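Local coordinates for protein putative Acetyltransferase (Lactobacillus plantarum WCFS1, PDB 3EFA) that probably transfers an acetyl group from acetyl-coenzyme A to an amine of a substrate not yet identified, as a putative N-acetyltransferase of the GNAT family, at residues Lys5-Ser9 with Ala95-Trp99; Leu57-Arg63 with Phe74-Arg80; Gly112-Gln117 with Pro138-Met142. All blocks are in the same frame, centred on the assembly; numbering follows the deposited sequence.

All three contacts reach one mixed sheet of the GNAT fold. Contact 1 packs helix 88-102 on edge strand 5-9, contact 2 is the hairpin of strands 57-66 and 71-79, and contact 3 joins strands 107-113 and 139-145. Contacts 1 and 2, centres about 12 Å apart, touch: Ala96 CB lies 3.7 Å from Phe74 CE1. Contact 3 touches neither, its nearest atoms about 7 Å from contact 2 and about 10 Å from contact 1. A formate hydrogen-bonded to Gly85 N and Gly89 N lies beside Thr79, consistent with the phosphate-binding loop for coenzyme A. A glycerol lies about 3 Å from the Arg76 side chain, and a glycerol about 4 Å from that of Glu113.

Contact 1 of 3, residues Lys5-Ser9 with Ala95-Trp99; sequences KIIFS and AAEEW. With FMT (formic acid), chain E.
The Phe8 ring lies over the five-membered ring of Trp99 in an offset stack, with centroids 4.1 Å apart and planes inclined by 19°. Helix 88-102 here covers one face of the mixed sheet of the GNAT fold at its edge strand 5-9; the local axes approach to 10.5 Å and cross at -42°. On the Phe8 face that meets the indole, Trp99 CD1 sits towards the rim, and Trp99 CB makes a CH-pi contact nearly over the centre of the ring. The exchange is mutual, because Phe8 CB in turn lies 3.9 Å from the centroid of the indole five-membered ring. Each aromatic thus receives both the ring and the methylene of the other, the two side chains sliding past one another in opposite directions.

Trp99 reaches the strand because its CG is anti to the backbone N (chi1 -174°), which carries the indole out from the helix and alongside Phe8. One turn earlier, Ala95 and Ala96 are small enough to let the far end of the Phe8 ring come close to the helix backbone: CZ is 3.8 Å from Ala96 CA, and the approach is oblique to the ring. Leu64 of strand 57-66 touches both aromatics, while Arg103 makes a cation-pi contact with Trp99 and donates from NH1 to its carbonyl oxygen. The strand's own backbone is paired with strand 48-52 through Lys5, Ile7 and Ser9. Its contacts with the helix are apolar and aromatic, and Ile6 completes them with CD1, 3.9 Å from Ala95 CB. The amide of this same isoleucine is taken by a formate, probably from the crystallisation liquor: Ile6 N donates to O2 at 3.1 Å.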
# COMPACT_ATOMS: atom_id res chain seq x y z
N LYS A 5 -2.89 28.82 16.77
CA LYS A 5 -1.78 28.84 15.82
C LYS A 5 -1.28 27.45 15.41
O LYS A 5 -1.25 26.52 16.22
CB LYS A 5 -0.62 29.64 16.41
CG LYS A 5 0.43 30.05 15.40
CD LYS A 5 1.59 30.76 16.09
CE LYS A 5 2.55 31.39 15.08
NZ LYS A 5 3.79 31.87 15.75
N ILE A 6 -0.85 27.32 14.15
CA ILE A 6 -0.29 26.07 13.63
C ILE A 6 1.16 26.26 13.16
O ILE A 6 1.46 27.20 12.44
CB ILE A 6 -1.14 25.53 12.45
CG1 ILE A 6 -2.54 25.12 12.93
CG2 ILE A 6 -0.42 24.37 11.75
CD1 ILE A 6 -3.56 24.91 11.78
N ILE A 7 2.04 25.34 13.55
CA ILE A 7 3.47 25.44 13.23
C ILE A 7 4.04 24.17 12.56
O ILE A 7 3.84 23.06 13.04
CB ILE A 7 4.31 25.79 14.51
CG1 ILE A 7 3.92 27.18 15.02
CG2 ILE A 7 5.83 25.71 14.24
CD1 ILE A 7 4.71 27.63 16.22
N PHE A 8 4.74 24.37 11.45
CA PHE A 8 5.43 23.29 10.73
C PHE A 8 6.94 23.52 10.79
O PHE A 8 7.43 24.44 10.16
CB PHE A 8 5.03 23.26 9.24
CG PHE A 8 3.57 22.99 8.98
CD1 PHE A 8 3.08 21.68 8.95
CD2 PHE A 8 2.68 24.04 8.72
CE1 PHE A 8 1.72 21.43 8.70
CE2 PHE A 8 1.33 23.80 8.46
CZ PHE A 8 0.84 22.49 8.45
N SER A 9 7.68 22.68 11.52
CA SER A 9 9.13 22.88 11.63
C SER A 9 9.87 21.84 12.46
O SER A 9 9.26 21.05 13.19
CB SER A 9 9.45 24.29 12.19
OG SER A 9 9.43 24.31 13.61
N ALA A 95 -4.76 21.63 7.08
CA ALA A 95 -3.61 22.53 6.89
C ALA A 95 -2.33 21.82 6.39
O ALA A 95 -1.59 22.37 5.58
CB ALA A 95 -3.34 23.35 8.16
N ALA A 96 -2.09 20.60 6.86
CA ALA A 96 -0.90 19.85 6.42
C ALA A 96 -0.96 19.46 4.93
O ALA A 96 0.08 19.46 4.25
CB ALA A 96 -0.67 18.61 7.31
N GLU A 97 -2.15 19.12 4.44
CA GLU A 97 -2.34 18.87 3.00
C GLU A 97 -1.94 20.08 2.15
O GLU A 97 -1.22 19.94 1.16
CB GLU A 97 -3.78 18.42 2.68
CG GLU A 97 -4.11 16.99 3.17
CD GLU A 97 -5.55 16.56 2.92
OE1 GLU A 97 -6.28 17.22 2.14
OE2 GLU A 97 -5.97 15.53 3.50
N GLU A 98 -2.39 21.26 2.54
CA GLU A 98 -2.06 22.50 1.83
C GLU A 98 -0.54 22.80 1.89
O GLU A 98 0.07 23.19 0.88
CB GLU A 98 -2.92 23.66 2.37
CG GLU A 98 -2.44 25.07 1.99
CD GLU A 98 -2.53 25.35 0.49
OE1 GLU A 98 -3.53 24.95 -0.14
OE2 GLU A 98 -1.59 25.97 -0.06
N TRP A 99 0.08 22.58 3.05
CA TRP A 99 1.54 22.70 3.21
C TRP A 99 2.29 21.76 2.24
O TRP A 99 3.26 22.17 1.60
CB TRP A 99 1.91 22.44 4.67
CG TRP A 99 3.37 22.65 5.04
CD1 TRP A 99 3.95 23.81 5.51
CD2 TRP A 99 4.42 21.67 5.02
NE1 TRP A 99 5.29 23.61 5.75
CE2 TRP A 99 5.61 22.31 5.46
CE3 TRP A 99 4.48 20.32 4.65
CZ2 TRP A 99 6.83 21.64 5.55
CZ3 TRP A 99 5.69 19.65 4.74
CH2 TRP A 99 6.85 20.31 5.19
C FMT E . -2.56 29.14 12.15
O1 FMT E . -3.53 29.30 11.40
O2 FMT E . -1.39 29.37 11.85

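Contact 2 of 3, residues Leu57-Arg63 with Phe74-Arg80; sequences LPITTLR and FGRVCTR. With FMT (formic acid), chain C.
Arg80 turns its guanidinium edge to Pro58 and one face to Leu57. Its chain, extended as far as CD, turns at chi3 (-67°), bringing NE and NH2, at 3.1 and 2.9 Å, to Pro58 O in the guanidinium plane. Leu57 CD1 sits 3.9 Å above the centre of the group, the side chains crossing at about a right angle. A leucine in place of Arg80 would probably leave Pro58 O without both side-chain donors and Leu57 CD1 without its flat support.

Thr60 and Thr79 point to the same face of the sheet, their OG1 atoms 2.7 Å apart. Farther on, Arg63 and Arg76 run side by side, guanidinium planes 33° apart, and converge on Asp39, Arg63 NH1 in a salt bridge and Arg76 NH2 in a long, weak ion pair. Asp42 and Glu65 also pair with Arg63, and Glu37 O accepts from Arg76 NH2.

Thr61 with Cys78 and Arg63 with Gly75 form hydrogen-bonded antiparallel pairs. Between them Leu62 faces both Arg76 and Val77: the extra residue lies in strand 71-79, where the chain turns a corner at Arg76, consistent with the beta bulge of the fourth strand in GNAT acetyltransferases, beside the acetyl-coenzyme A site in relatives.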
# COMPACT_ATOMS: atom_id res chain seq x y z
N LEU A 57 0.35 25.84 25.05
CA LEU A 57 -0.68 24.80 25.01
C LEU A 57 -0.83 24.10 23.65
O LEU A 57 -1.81 24.33 22.91
CB LEU A 57 -2.02 25.37 25.48
CG LEU A 57 -3.17 24.39 25.70
CD1 LEU A 57 -2.78 23.30 26.69
CD2 LEU A 57 -4.41 25.14 26.17
N PRO A 58 0.13 23.22 23.31
CA PRO A 58 -0.07 22.39 22.11
C PRO A 58 -1.16 21.36 22.37
O PRO A 58 -1.19 20.83 23.48
CB PRO A 58 1.29 21.71 21.92
CG PRO A 58 1.90 21.65 23.29
CD PRO A 58 1.33 22.82 24.08
N ILE A 59 -2.04 21.09 21.40
CA ILE A 59 -3.15 20.15 21.62
C ILE A 59 -3.29 18.98 20.62
O ILE A 59 -3.90 17.95 20.93
CB ILE A 59 -4.53 20.86 21.76
CG1 ILE A 59 -4.93 21.54 20.46
CG2 ILE A 59 -4.52 21.85 22.92
CD1 ILE A 59 -6.43 21.89 20.39
N THR A 60 -2.74 19.14 19.42
CA THR A 60 -2.78 18.05 18.45
C THR A 60 -1.54 18.12 17.55
O THR A 60 -0.95 19.20 17.38
CB THR A 60 -4.14 18.03 17.66
OG1 THR A 60 -4.27 16.81 16.93
CG2 THR A 60 -4.26 19.24 16.72
N THR A 61 -1.11 16.96 17.02
CA THR A 61 0.14 16.87 16.26
C THR A 61 0.15 15.75 15.21
O THR A 61 -0.58 14.77 15.32
CB THR A 61 1.38 16.66 17.20
OG1 THR A 61 2.59 16.68 16.43
CG2 THR A 61 1.29 15.33 17.93
N LEU A 62 0.99 15.91 14.20
CA LEU A 62 1.33 14.83 13.27
C LEU A 62 2.79 14.94 12.78
O LEU A 62 3.39 16.01 12.85
CB LEU A 62 0.33 14.76 12.10
CG LEU A 62 0.23 15.90 11.07
CD1 LEU A 62 1.36 15.85 10.04
CD2 LEU A 62 -1.13 15.86 10.38
N ARG A 63 3.34 13.83 12.30
CA ARG A 63 4.73 13.81 11.82
C ARG A 63 4.79 13.81 10.29
O ARG A 63 4.10 13.02 9.62
CB ARG A 63 5.49 12.59 12.40
CG ARG A 63 7.00 12.53 12.02
CD ARG A 63 7.78 11.45 12.80
NE ARG A 63 7.57 10.09 12.27
CZ ARG A 63 8.20 8.99 12.68
NH1 ARG A 63 9.12 9.07 13.66
NH2 ARG A 63 7.93 7.81 12.12
N PHE A 74 1.52 11.20 6.28
CA PHE A 74 1.30 11.87 7.56
C PHE A 74 1.23 10.81 8.68
O PHE A 74 0.35 9.96 8.66
CB PHE A 74 -0.00 12.66 7.55
CG PHE A 74 -0.15 13.60 6.38
CD1 PHE A 74 0.53 14.82 6.35
CD2 PHE A 74 -1.00 13.28 5.31
CE1 PHE A 74 0.38 15.71 5.28
CE2 PHE A 74 -1.15 14.15 4.23
CZ PHE A 74 -0.47 15.37 4.21
N GLY A 75 2.16 10.86 9.64
CA GLY A 75 2.19 9.88 10.72
C GLY A 75 2.21 10.39 12.16
O GLY A 75 2.09 11.60 12.41
N ARG A 76 2.37 9.45 13.10
CA ARG A 76 2.34 9.72 14.55
C ARG A 76 1.27 10.76 14.96
O ARG A 76 1.57 11.78 15.62
CB ARG A 76 3.75 10.08 15.07
CG ARG A 76 4.82 9.00 14.77
CD ARG A 76 4.41 7.63 15.32
NE ARG A 76 5.53 6.72 15.60
CZ ARG A 76 5.98 5.76 14.78
NH1 ARG A 76 5.44 5.57 13.57
NH2 ARG A 76 7.00 4.98 15.17
N VAL A 77 0.03 10.46 14.57
CA VAL A 77 -1.13 11.35 14.70
C VAL A 77 -1.82 11.21 16.06
O VAL A 77 -2.22 10.12 16.44
CB VAL A 77 -2.16 11.00 13.61
CG1 VAL A 77 -3.30 12.03 13.57
CG2 VAL A 77 -1.48 10.86 12.24
N CYS A 78 -1.97 12.31 16.80
CA CYS A 78 -2.62 12.24 18.11
C CYS A 78 -3.07 13.59 18.68
O CYS A 78 -2.59 14.66 18.27
CB CYS A 78 -1.75 11.48 19.13
SG CYS A 78 -0.19 12.28 19.65
N THR A 79 -3.98 13.54 19.65
CA THR A 79 -4.60 14.73 20.22
C THR A 79 -4.65 14.64 21.74
O THR A 79 -4.99 13.58 22.28
CB THR A 79 -6.04 14.92 19.68
OG1 THR A 79 -6.01 15.17 18.27
CG2 THR A 79 -6.77 16.08 20.39
N ARG A 80 -4.32 15.73 22.43
CA ARG A 80 -4.41 15.79 23.89
C ARG A 80 -5.81 15.36 24.34
O ARG A 80 -6.83 15.78 23.75
CB ARG A 80 -4.07 17.20 24.41
CG ARG A 80 -3.84 17.28 25.92
CD ARG A 80 -3.62 18.70 26.43
NE ARG A 80 -2.39 19.31 25.96
CZ ARG A 80 -1.35 19.67 26.73
NH1 ARG A 80 -1.37 19.48 28.04
NH2 ARG A 80 -0.28 20.23 26.18
C FMT C . -9.25 14.60 17.43
O1 FMT C . -9.04 15.80 17.28
O2 FMT C . -10.06 14.14 18.25
O HOH W 1 3.90 13.95 15.72

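Contact 3 of 3, residues Gly112-Gln117 with Pro138-Met142; sequences GELTAQ and PVVIM
Gly112 and Val140 exchange two backbone hydrogen bonds as an antiparallel hydrogen-bonded pair. Val140 N to Gly112 O is the shorter and straighter, 3.0 Å with an angle of 162° at the hydrogen, whereas Gly112 N to Val140 O is 3.2 Å and bent to 136°. A third bond follows where the chain leaves strand 107-113: Leu114 N donates to Pro138 O at 3.1 Å, from well above the carbonyl plane. Its tilt fits the change of direction here, since Leu114 already belongs to a 3-10 segment and the side chains of Glu113 and Val139 diverge although their CA atoms are 4.7 Å apart.

Gly112 has no side chain, and Val140 and Met142, a selenomethionine, flank that position. Packing continues through Leu114, whose CB lies 3.9 Å from Pro138 CB. Its CG lies beside its own carbonyl carbon, which carries the isobutyl group obliquely across Val140 and brings CD1 to 3.8 Å from Val140 CG1. At the other end, Met142 bends at its last torsion (chi3 69°) and lays its CE methyl 3.8 Å from Gln117 O, at the start of helix 117-122. The polar ends of Glu113 and Gln117 turn to partners beyond the pair: Glu113 forms a salt bridge with Arg30, and Gln117 NE2 bonds to Glu121. Ile141 packs against Tyr132 of the second subunit.

Strand 139-145 thus pairs with strand 107-113 on one side and with strand 126-129 on the other. Such insertion of the last strand between the two that precede it, with a helix linking those two, is the C-terminal beta-alpha-beta-beta arrangement of the GNAT fold.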
# COMPACT_ATOMS: atom_id res chain seq x y z
N GLY A 112 -3.52 3.97 8.71
CA GLY A 112 -4.36 4.17 9.88
C GLY A 112 -4.84 2.90 10.57
O GLY A 112 -4.80 1.81 10.00
N GLU A 113 -5.30 3.06 11.81
CA GLU A 113 -5.91 1.96 12.54
C GLU A 113 -7.24 1.67 11.89
O GLU A 113 -7.90 2.58 11.40
CB GLU A 113 -6.07 2.32 14.04
CG GLU A 113 -4.74 2.66 14.72
CD GLU A 113 -4.87 2.91 16.23
OE1 GLU A 113 -4.32 3.93 16.72
OE2 GLU A 113 -5.51 2.09 16.93
N LEU A 114 -7.64 0.40 11.86
CA LEU A 114 -8.89 0.04 11.19
C LEU A 114 -10.08 0.88 11.68
O LEU A 114 -10.92 1.30 10.88
CB LEU A 114 -9.20 -1.45 11.34
CG LEU A 114 -10.42 -1.92 10.54
CD1 LEU A 114 -10.29 -1.55 9.07
CD2 LEU A 114 -10.66 -3.41 10.70
N THR A 115 -10.13 1.13 12.99
CA THR A 115 -11.22 1.88 13.60
C THR A 115 -11.37 3.33 13.09
O THR A 115 -12.40 3.96 13.29
CB THR A 115 -11.10 1.90 15.13
OG1 THR A 115 -11.99 2.89 15.67
CG2 THR A 115 -9.67 2.24 15.56
N ALA A 116 -10.34 3.85 12.42
CA ALA A 116 -10.40 5.22 11.91
C ALA A 116 -10.77 5.32 10.43
O ALA A 116 -10.77 6.40 9.85
CB ALA A 116 -9.07 5.93 12.18
N GLN A 117 -11.11 4.19 9.81
CA GLN A 117 -11.35 4.18 8.37
C GLN A 117 -12.35 5.27 7.94
O GLN A 117 -12.06 6.07 7.04
CB GLN A 117 -11.78 2.78 7.89
CG GLN A 117 -12.21 2.72 6.42
CD GLN A 117 -12.29 1.30 5.84
OE1 GLN A 117 -11.74 0.34 6.41
NE2 GLN A 117 -12.95 1.16 4.70
N PRO A 138 -4.89 -4.31 13.69
CA PRO A 138 -5.26 -4.10 12.28
C PRO A 138 -5.01 -2.69 11.72
O PRO A 138 -5.38 -1.68 12.34
CB PRO A 138 -6.77 -4.40 12.25
CG PRO A 138 -7.13 -4.86 13.63
CD PRO A 138 -6.07 -4.38 14.56
N VAL A 139 -4.41 -2.65 10.53
CA VAL A 139 -4.09 -1.41 9.83
C VAL A 139 -4.65 -1.43 8.40
O VAL A 139 -4.81 -2.49 7.81
CB VAL A 139 -2.56 -1.25 9.73
CG1 VAL A 139 -2.18 0.22 9.62
CG2 VAL A 139 -1.89 -1.89 10.93
N VAL A 140 -4.94 -0.25 7.86
CA VAL A 140 -5.32 -0.14 6.45
C VAL A 140 -4.49 0.94 5.76
O VAL A 140 -4.21 1.98 6.35
CB VAL A 140 -6.82 0.18 6.25
CG1 VAL A 140 -7.66 -1.10 6.33
CG2 VAL A 140 -7.30 1.24 7.26
N ILE A 141 -4.10 0.67 4.52
CA ILE A 141 -3.33 1.63 3.73
C ILE A 141 -4.29 2.50 2.92
O ILE A 141 -5.11 1.98 2.16
CB ILE A 141 -2.35 0.89 2.79
CG1 ILE A 141 -1.61 -0.23 3.55
CG2 ILE A 141 -1.35 1.85 2.14
CD1 ILE A 141 -0.72 0.27 4.65
N MSE A 142 -4.20 3.82 3.09
CA MSE A 142 -5.13 4.75 2.46
C MSE A 142 -4.44 5.85 1.64
O MSE A 142 -3.38 6.35 2.01
CB MSE A 142 -6.08 5.38 3.51
CG MSE A 142 -6.75 4.35 4.43
SE MSE A 142 -8.17 5.03 5.64
CE MSE A 142 -9.52 5.42 4.26